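Local coordinates for galactose-binding lectin (Enterobacter cloacae subsp. cloacae, PDB 6YF6), which binds an alpha-L-fucoside through a calcium ion, as the C-terminal sugar-binding domain of the lectin EclA, probably of the PA-IL type, at residues A[59-63]-A[64-68]. Sequence-based numbering, arbitrary orientation.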
loop_
_atom_site.group_PDB
_atom_site.type_symbol
_atom_site.label_atom_id
_atom_site.label_comp_id
_atom_site.label_asym_id
_atom_site.label_seq_id
_atom_site.Cartn_x
_atom_site.Cartn_y
_atom_site.Cartn_z
ATOM N N GLY A 59 5.666 16.562 16.557
ATOM C CA GLY A 59 7.008 16.125 16.229
ATOM C C GLY A 59 7.616 16.761 15.001
ATOM O O GLY A 59 8.600 16.236 14.469
ATOM N N LEU A 60 7.072 17.885 14.540
ATOM C CA LEU A 60 7.552 18.536 13.334
ATOM C C LEU A 60 8.578 19.617 13.672
ATOM O O LEU A 60 8.860 19.906 14.838
ATOM C CB LEU A 60 6.383 19.137 12.557
ATOM C CG LEU A 60 5.195 18.215 12.276
ATOM C CD1 LEU A 60 4.152 18.959 11.447
ATOM C CD2 LEU A 60 5.638 16.933 11.579
ATOM N N THR A 61 9.137 20.230 12.631
ATOM C CA THR A 61 10.110 21.304 12.778
ATOM C C THR A 61 9.790 22.396 11.770
ATOM O O THR A 61 9.609 22.111 10.582
ATOM C CB THR A 61 11.538 20.783 12.573
ATOM O OG1 THR A 61 11.824 19.774 13.552
ATOM C CG2 THR A 61 12.550 21.912 12.698
ATOM N N ALA A 62 9.723 23.641 12.244
ATOM C CA ALA A 62 9.359 24.757 11.383
ATOM C C ALA A 62 10.257 24.824 10.155
ATOM O O ALA A 62 11.461 24.565 10.229
ATOM C CB ALA A 62 9.453 26.076 12.154
ATOM N N GLY A 63 9.663 25.198 9.026
ATOM C CA GLY A 63 10.402 25.422 7.807
ATOM C C GLY A 63 10.623 24.196 6.949
ATOM O O GLY A 63 11.067 24.339 5.803
ATOM N N TYR A 64 10.342 23.003 7.458
ATOM C CA TYR A 64 10.469 21.787 6.670
ATOM C C TYR A 64 9.167 21.524 5.928
ATOM O O TYR A 64 8.078 21.818 6.424
ATOM C CB TYR A 64 10.818 20.588 7.555
ATOM C CG TYR A 64 12.276 20.526 7.947
ATOM C CD1 TYR A 64 12.695 20.961 9.197
ATOM C CD2 TYR A 64 13.232 20.038 7.068
ATOM C CE1 TYR A 64 14.026 20.910 9.562
ATOM C CE2 TYR A 64 14.567 19.982 7.422
ATOM C CZ TYR A 64 14.960 20.419 8.669
ATOM O OH TYR A 64 16.290 20.367 9.018
ATOM N N GLU A 65 9.290 20.981 4.719
ATOM C CA GLU A 65 8.140 20.617 3.904
ATOM C C GLU A 65 7.852 19.133 4.094
ATOM O O GLU A 65 8.741 18.295 3.913
ATOM C CB GLU A 65 8.387 20.929 2.430
ATOM C CG GLU A 65 7.154 20.747 1.555
ATOM C CD GLU A 65 7.401 21.133 0.111
ATOM O OE1 GLU A 65 8.437 20.718 -0.452
ATOM O OE2 GLU A 65 6.557 21.854 -0.462
ATOM N N TYR A 66 6.620 18.817 4.474
ATOM C CA TYR A 66 6.204 17.447 4.730
ATOM C C TYR A 66 5.238 16.993 3.644
ATOM O O TYR A 66 4.471 17.792 3.100
ATOM C CB TYR A 66 5.556 17.325 6.115
ATOM C CG TYR A 66 6.516 17.637 7.245
ATOM C CD1 TYR A 66 6.723 18.944 7.665
ATOM C CD2 TYR A 66 7.226 16.626 7.881
ATOM C CE1 TYR A 66 7.605 19.236 8.691
ATOM C CE2 TYR A 66 8.111 16.907 8.907
ATOM C CZ TYR A 66 8.294 18.215 9.311
ATOM O OH TYR A 66 9.176 18.508 10.330
ATOM N N THR A 67 5.293 15.701 3.329
ATOM C CA THR A 67 4.506 15.104 2.256
ATOM C C THR A 67 3.463 14.185 2.877
ATOM O O THR A 67 3.811 13.200 3.537
ATOM C CB THR A 67 5.405 14.335 1.285
ATOM O OG1 THR A 67 6.320 15.245 0.659
ATOM C CG2 THR A 67 4.581 13.633 0.213
ATOM N N TRP A 68 2.193 14.510 2.668
ATOM C CA TRP A 68 1.079 13.771 3.248
ATOM C C TRP A 68 0.411 12.957 2.147
ATOM O O TRP A 68 -0.076 13.525 1.163
ATOM C CB TRP A 68 0.096 14.740 3.905
ATOM C CG TRP A 68 -1.118 14.110 4.516
ATOM C CD1 TRP A 68 -1.323 12.784 4.770
ATOM C CD2 TRP A 68 -2.299 14.789 4.958
ATOM N NE1 TRP A 68 -2.562 12.596 5.337
ATOM C CE2 TRP A 68 -3.180 13.812 5.465
ATOM C CE3 TRP A 68 -2.698 16.129 4.973
ATOM C CZ2 TRP A 68 -4.435 14.132 5.978
ATOM C CZ3 TRP A 68 -3.947 16.445 5.487
ATOM C CH2 TRP A 68 -4.798 15.452 5.982
#
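Thr61 and Tyr64 lay their side chains alongside each other, pointing the same way, across the tight turn that leads into strand 65-74. The threonine comes up against the CD1/CE1 side of the ring: its CB lies 3.6 Å from Tyr64 CD1, and its methyl CG2 is 3.6 Å from Tyr64 CE1. With chi1 of -79°, Tyr64 CG stands anti to the carbonyl carbon, beside its own backbone N, which keeps the ring on the threonine's side of the turn. Thr61 O meets the edge of this exposed ring in plane. The same oxygen closes the type II turn from Thr61 to Tyr64, which has Gly63 in the third position at a positive phi. That closing bond, Tyr64 N to Thr61 O at 3.3 Å, is weak though fairly straight. The loop is a beta arch, carrying the chain from strand 50-58 in one sheet of the sandwich to strand 65-74 in the other. From the first residues of that second strand, the ring of Tyr66 reaches back toward the loop at Leu60 and Thr61. Its hydroxyl OH accepts the backbone N-H of Thr61, with OH and N 2.9 Å apart. The bond is bent to 143°, and the donor lies at the ring edge, near its plane. A main-chain amide of the loop is thereby tied to a buried phenol six atoms out along a side chain. Leu60 takes one face of the same ring, its methyl CD2 sitting 3.9 Å from the Tyr66 ring centroid in a CH-pi contact offset toward the rim. Ala119 and Phe112 also touch Leu60, and Phe5 of the second subunit meets the Tyr66 ring edge-to-face, so this end of the sandwich also belongs to the dimer contact.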